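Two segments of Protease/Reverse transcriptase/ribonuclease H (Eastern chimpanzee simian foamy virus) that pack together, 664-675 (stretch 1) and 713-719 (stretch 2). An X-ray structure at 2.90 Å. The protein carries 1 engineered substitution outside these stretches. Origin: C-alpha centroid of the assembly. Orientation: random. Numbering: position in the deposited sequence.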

ATOM      1  N   THR A 664      30.031  -5.339  13.349  1.00145.57           N
ATOM      2  CA  THR A 664      31.404  -4.974  13.029  1.00143.83           C
ATOM      3  C   THR A 664      32.225  -4.868  14.305  1.00152.00           C
ATOM      4  O   THR A 664      31.783  -4.275  15.294  1.00146.97           O
ATOM      5  N   ASP A 665      33.430  -5.441  14.276  1.00150.98           N
ATOM      6  CA  ASP A 665      34.365  -5.233  15.376  1.00147.18           C
ATOM      7  C   ASP A 665      34.844  -3.787  15.432  1.00139.09           C
ATOM      8  O   ASP A 665      35.218  -3.298  16.506  1.00153.32           O
ATOM      9  N   SER A 666      34.828  -3.092  14.299  1.00131.56           N
ATOM     10  CA  SER A 666      35.292  -1.712  14.242  1.00134.90           C
ATOM     11  C   SER A 666      34.244  -0.761  14.797  1.00133.38           C
ATOM     12  O   SER A 666      33.040  -0.942  14.586  1.00133.85           O
ATOM     13  N   PHE A 667      34.711   0.266  15.506  1.00143.37           N
ATOM     14  CA  PHE A 667      33.818   1.326  15.960  1.00152.24           C
ATOM     15  C   PHE A 667      33.442   2.257  14.818  1.00153.41           C
ATOM     16  O   PHE A 667      32.289   2.695  14.722  1.00146.69           O
ATOM     17  N   TYR A 668      34.398   2.564  13.937  1.00147.21           N
ATOM     18  CA  TYR A 668      34.172   3.566  12.901  1.00136.16           C
ATOM     19  C   TYR A 668      33.130   3.116  11.887  1.00136.78           C
ATOM     20  O   TYR A 668      32.396   3.948  11.343  1.00137.57           O
ATOM     21  N   VAL A 669      33.048   1.811  11.621  1.00135.93           N
ATOM     22  CA  VAL A 669      32.121   1.321  10.606  1.00136.34           C
ATOM     23  C   VAL A 669      30.681   1.473  11.077  1.00138.51           C
ATOM     24  O   VAL A 669      29.840   2.045  10.376  1.00139.55           O
ATOM     25  N   ALA A 670      30.375   0.971  12.275  1.00138.73           N
ATOM     26  CA  ALA A 670      28.997   0.995  12.753  1.00141.20           C
ATOM     27  C   ALA A 670      28.519   2.416  13.017  1.00142.59           C
ATOM     28  O   ALA A 670      27.369   2.755  12.714  1.00143.63           O
ATOM     29  N   GLU A 671      29.383   3.262  13.587  1.00150.24           N
ATOM     30  CA  GLU A 671      28.994   4.646  13.842  1.00150.02           C
ATOM     31  C   GLU A 671      28.775   5.411  12.543  1.00142.59           C
ATOM     32  O   GLU A 671      27.866   6.243  12.455  1.00143.71           O
ATOM     33  N   SER A 672      29.600   5.150  11.525  1.00141.38           N
ATOM     34  CA  SER A 672      29.445   5.853  10.255  1.00141.72           C
ATOM     35  C   SER A 672      28.158   5.450   9.550  1.00143.04           C
ATOM     36  O   SER A 672      27.494   6.286   8.931  1.00149.19           O
ATOM     37  N   ALA A 673      27.786   4.169   9.635  1.00153.30           N
ATOM     38  CA  ALA A 673      26.558   3.710   9.004  1.00159.83           C
ATOM     39  C   ALA A 673      25.314   4.273   9.678  1.00154.62           C
ATOM     40  O   ALA A 673      24.231   4.231   9.086  1.00153.46           O
ATOM     41  N   ASN A 674      25.446   4.800  10.894  1.00156.34           N
ATOM     42  CA  ASN A 674      24.311   5.317  11.645  1.00150.13           C
ATOM     43  C   ASN A 674      24.118   6.816  11.434  1.00151.35           C
ATOM     44  O   ASN A 674      22.997   7.269  11.172  1.00165.92           O
ATOM     45  N   LYS A 675      25.190   7.596  11.547  1.00144.98           N
ATOM     46  CA  LYS A 675      25.128   9.043  11.372  1.00143.74           C
ATOM     47  C   LYS A 675      25.752   9.526  10.072  1.00145.83           C
ATOM     48  O   LYS A 675      25.176  10.384   9.402  1.00162.38           O
ATOM     49  N   THR A 713      20.012  -3.861   9.931  1.00155.01           N
ATOM     50  CA  THR A 713      20.466  -3.091  11.077  1.00162.24           C
ATOM     51  C   THR A 713      21.931  -3.403  11.350  1.00162.11           C
ATOM     52  O   THR A 713      22.442  -4.462  10.980  1.00158.37           O
ATOM     53  N   ILE A 714      22.607  -2.461  12.002  1.00162.21           N
ATOM     54  CA  ILE A 714      24.045  -2.540  12.238  1.00167.79           C
ATOM     55  C   ILE A 714      24.322  -2.193  13.691  1.00175.00           C
ATOM     56  O   ILE A 714      23.963  -1.104  14.155  1.00177.80           O
ATOM     57  N   GLN A 715      24.965  -3.118  14.405  1.00165.08           N
ATOM     58  CA  GLN A 715      25.393  -2.937  15.783  1.00154.15           C
ATOM     59  C   GLN A 715      26.914  -2.798  15.841  1.00148.66           C
ATOM     60  O   GLN A 715      27.590  -2.671  14.812  1.00146.87           O
ATOM     61  N   HIS A 716      27.450  -2.841  17.058  1.00147.51           N
ATOM     62  CA  HIS A 716      28.887  -2.748  17.283  1.00145.42           C
ATOM     63  C   HIS A 716      29.196  -3.303  18.661  1.00144.87           C
ATOM     64  O   HIS A 716      28.548  -2.924  19.641  1.00145.83           O
ATOM     65  N   GLU A 717      30.188  -4.198  18.726  1.00143.59           N
ATOM     66  CA  GLU A 717      30.611  -4.826  20.007  1.00143.17           C
ATOM     67  C   GLU A 717      32.139  -4.947  20.024  1.00154.78           C
ATOM     68  O   GLU A 717      32.687  -5.624  19.133  1.00154.67           O
ATOM     69  N   LYS A 718      32.790  -4.305  21.000  1.00163.35           N
ATOM     70  CA  LYS A 718      34.273  -4.343  21.123  1.00149.38           C
ATOM     71  C   LYS A 718      34.745  -5.802  21.080  1.00147.38           C
ATOM     72  O   LYS A 718      35.506  -6.149  20.155  1.00141.11           O
ATOM     73  N   GLY A 719      34.306  -6.612  22.048  1.00149.90           N
ATOM     74  CA  GLY A 719      34.690  -8.035  22.113  1.00148.01           C
ATOM     75  C   GLY A 719      36.176  -8.208  22.369  1.00145.70           C
ATOM     76  O   GLY A 719      36.794  -9.064  21.704  1.00146.92           O
TER

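The contact between the two stretches buries 437 Å², both sides summed, and rests mainly on His716 (80 Å² covered) and Ile714 (75 Å²) of the strand side, with Ala670 (45 Å²) as their chief counterpart on the helix. The axes of helix 667-675 and strand 713-716 approach to 7.7 Å, and their N-to-C directions differ by 142°. So close a passage suits small side chains on the helix, and the two that point toward the strand are both alanines, Ala670 and Ala673.

Ile714 also points toward its partner, with chi1 m (-69°) and chi2 t (-179°). This extended rotamer lets it meet two successive turns of the helix: Ile714 CG2 lies 3.8 Å from Ala670 CB, while Ile714 CD1 reaches Ala673 CB at 3.6 Å. Both distances are ordinary apolar contacts, and together they form the hydrophobic part of the interface.

Ala670 has further neighbours. Its CB sits 3.2 Å from the backbone atom Gln715 O, a tight approach, and 3.4 Å from His716 ND1, so the methyl packs against backbone as well as side chains. Gln715 itself directs its CA-to-CB bond away from the helix.

His716 adopts chi1 p (41°) and chi2 -94°, which brings its imidazole beside the helix. Ala670 CB lies at the ring edge, as does Asn674 ND2, which is 4.2 Å from His716 CE1. Glu671 approaches over one ring face, its OE2 3.7 Å from His716 NE2; that position, out of the ring plane, does not give a hydrogen bond. Glu671 and Asn674 both set out sideways from the helix, and both have chi1 m (-59° and -61°); in each case the end of the side chain comes nearer the strand. Asn674 OD1 remains 4.1 Å from Ile714 O.

At the start of stretch 1, Thr664 runs alongside the strand, its CA 5.4 Å from His716 CA. Its contact is through backbone, with Thr664 O 3.8 Å from His716 CA, whereas its side chain, chi1 m (-42°), comes no nearer than 4.6 Å. Asp665 starts away from stretch 2, but with chi1 t (-178°) and chi2 34° its carboxylate comes back: Asp665 OD1 is 2.7 Å from Lys718 O. Both atoms are acceptors, so this short distance is not counted as a hydrogen bond. Indeed, no hydrogen bond joins the two stretches; close packing, rather than polar pairing, characterises the contact.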

ATOM      1  CB  THR A 664      31.468  -3.640  12.282  1.00134.80           C
ATOM      2  OG1 THR A 664      30.420  -3.580  11.309  1.00147.77           O
ATOM      3  CG2 THR A 664      32.807  -3.497  11.580  1.00130.57           C
ATOM      4  CB  ASP A 665      35.550  -6.188  15.239  1.00142.79           C
ATOM      5  CG  ASP A 665      36.534  -6.062  16.381  1.00145.40           C
ATOM      6  OD1 ASP A 665      36.097  -5.793  17.519  1.00155.55           O
ATOM      7  OD2 ASP A 665      37.747  -6.235  16.141  1.00135.60           O
ATOM      8  CB  SER A 666      35.625  -1.320  12.803  1.00137.22           C
ATOM      9  OG  SER A 666      36.049   0.031  12.725  1.00134.23           O
ATOM     10  CB  PHE A 667      34.473   2.118  17.093  1.00151.30           C
ATOM     11  CG  PHE A 667      35.633   2.971  16.647  1.00152.89           C
ATOM     12  CD1 PHE A 667      35.475   4.335  16.460  1.00151.77           C
ATOM     13  CD2 PHE A 667      36.874   2.407  16.404  1.00147.30           C
ATOM     14  CE1 PHE A 667      36.536   5.121  16.046  1.00141.41           C
ATOM     15  CE2 PHE A 667      37.939   3.187  15.991  1.00139.85           C
ATOM     16  CZ  PHE A 667      37.769   4.545  15.812  1.00131.46           C
ATOM     17  CB  TYR A 668      35.486   3.892  12.194  1.00136.19           C
ATOM     18  CG  TYR A 668      35.353   4.902  11.078  1.00136.10           C
ATOM     19  CD1 TYR A 668      35.318   6.264  11.349  1.00143.70           C
ATOM     20  CD2 TYR A 668      35.269   4.498   9.751  1.00135.81           C
ATOM     21  CE1 TYR A 668      35.199   7.192  10.334  1.00136.42           C
ATOM     22  CE2 TYR A 668      35.146   5.419   8.730  1.00136.62           C
ATOM     23  CZ  TYR A 668      35.111   6.766   9.027  1.00136.82           C
ATOM     24  OH  TYR A 668      34.991   7.688   8.013  1.00144.29           O
ATOM     25  CB  VAL A 669      32.450  -0.138  10.246  1.00138.38           C
ATOM     26  CG1 VAL A 669      31.480  -0.659   9.195  1.00147.37           C
ATOM     27  CG2 VAL A 669      33.882  -0.250   9.752  1.00137.40           C
ATOM     28  CB  ALA A 670      28.865   0.139  14.009  1.00142.86           C
ATOM     29  CB  GLU A 671      30.051   5.344  14.699  1.00158.80           C
ATOM     30  CG  GLU A 671      30.313   4.692  16.050  1.00154.81           C
ATOM     31  CD  GLU A 671      29.176   4.879  17.033  1.00153.24           C
ATOM     32  OE1 GLU A 671      28.310   5.747  16.795  1.00149.88           O
ATOM     33  OE2 GLU A 671      29.151   4.154  18.049  1.00146.43           O
ATOM     34  CB  SER A 672      30.652   5.589   9.355  1.00140.86           C
ATOM     35  OG  SER A 672      31.865   5.876  10.031  1.00142.20           O
ATOM     36  CB  ALA A 673      26.508   2.183   9.008  1.00163.67           C
ATOM     37  CB  ASN A 674      24.491   5.005  13.133  1.00158.84           C
ATOM     38  CG  ASN A 674      24.556   3.512  13.408  1.00159.17           C
ATOM     39  OD1 ASN A 674      24.035   2.703  12.639  1.00150.69           O
ATOM     40  ND2 ASN A 674      25.209   3.139  14.504  1.00155.93           N
ATOM     41  CB  LYS A 675      25.818   9.753  12.544  1.00142.58           C
ATOM     42  CG  LYS A 675      25.831  11.267  12.408  1.00140.91           C
ATOM     43  CD  LYS A 675      26.686  11.927  13.476  1.00138.86           C
ATOM     44  CE  LYS A 675      26.771  13.429  13.250  1.00134.94           C
ATOM     45  NZ  LYS A 675      27.645  14.098  14.253  1.00142.15           N
ATOM     46  CB  THR A 713      19.621  -3.399  12.320  1.00157.44           C
ATOM     47  OG1 THR A 713      19.581  -4.815  12.529  1.00169.64           O
ATOM     48  CG2 THR A 713      18.205  -2.877  12.140  1.00146.75           C
ATOM     49  CB  ILE A 714      24.827  -1.607  11.300  1.00158.25           C
ATOM     50  CG1 ILE A 714      24.746  -2.114   9.858  1.00149.27           C
ATOM     51  CG2 ILE A 714      26.273  -1.484  11.756  1.00149.02           C
ATOM     52  CD1 ILE A 714      25.506  -1.270   8.867  1.00149.70           C
ATOM     53  CB  GLN A 715      24.913  -4.104  16.651  1.00149.70           C
ATOM     54  CG  GLN A 715      23.442  -4.076  17.005  1.00151.34           C
ATOM     55  CD  GLN A 715      23.072  -5.156  18.001  1.00150.39           C
ATOM     56  OE1 GLN A 715      23.926  -5.919  18.453  1.00147.54           O
ATOM     57  NE2 GLN A 715      21.792  -5.228  18.352  1.00160.25           N
ATOM     58  CB  HIS A 716      29.380  -1.300  17.163  1.00146.21           C
ATOM     59  CG  HIS A 716      28.459  -0.298  17.786  1.00161.55           C
ATOM     60  ND1 HIS A 716      27.493   0.371  17.065  1.00170.16           N
ATOM     61  CD2 HIS A 716      28.357   0.152  19.057  1.00161.43           C
ATOM     62  CE1 HIS A 716      26.836   1.191  17.864  1.00164.22           C
ATOM     63  NE2 HIS A 716      27.339   1.076  19.080  1.00161.62           N
ATOM     64  CB  GLU A 717      29.949  -6.196  20.175  1.00141.84           C
ATOM     65  CG  GLU A 717      28.487  -6.114  20.570  1.00141.51           C
ATOM     66  CD  GLU A 717      27.892  -7.420  21.069  1.00140.24           C
ATOM     67  OE1 GLU A 717      28.670  -8.359  21.330  1.00139.33           O
ATOM     68  OE2 GLU A 717      26.654  -7.495  21.197  1.00139.74           O
ATOM     69  CB  LYS A 718      34.720  -3.658  22.418  1.00143.07           C
ATOM     70  CG  LYS A 718      36.212  -3.731  22.710  1.00144.40           C
ATOM     71  CD  LYS A 718      36.612  -2.998  23.973  1.00153.79           C
ATOM     72  CE  LYS A 718      35.895  -1.677  24.146  1.00148.94           C
ATOM     73  NZ  LYS A 718      36.239  -1.028  25.433  1.00139.47           N
TER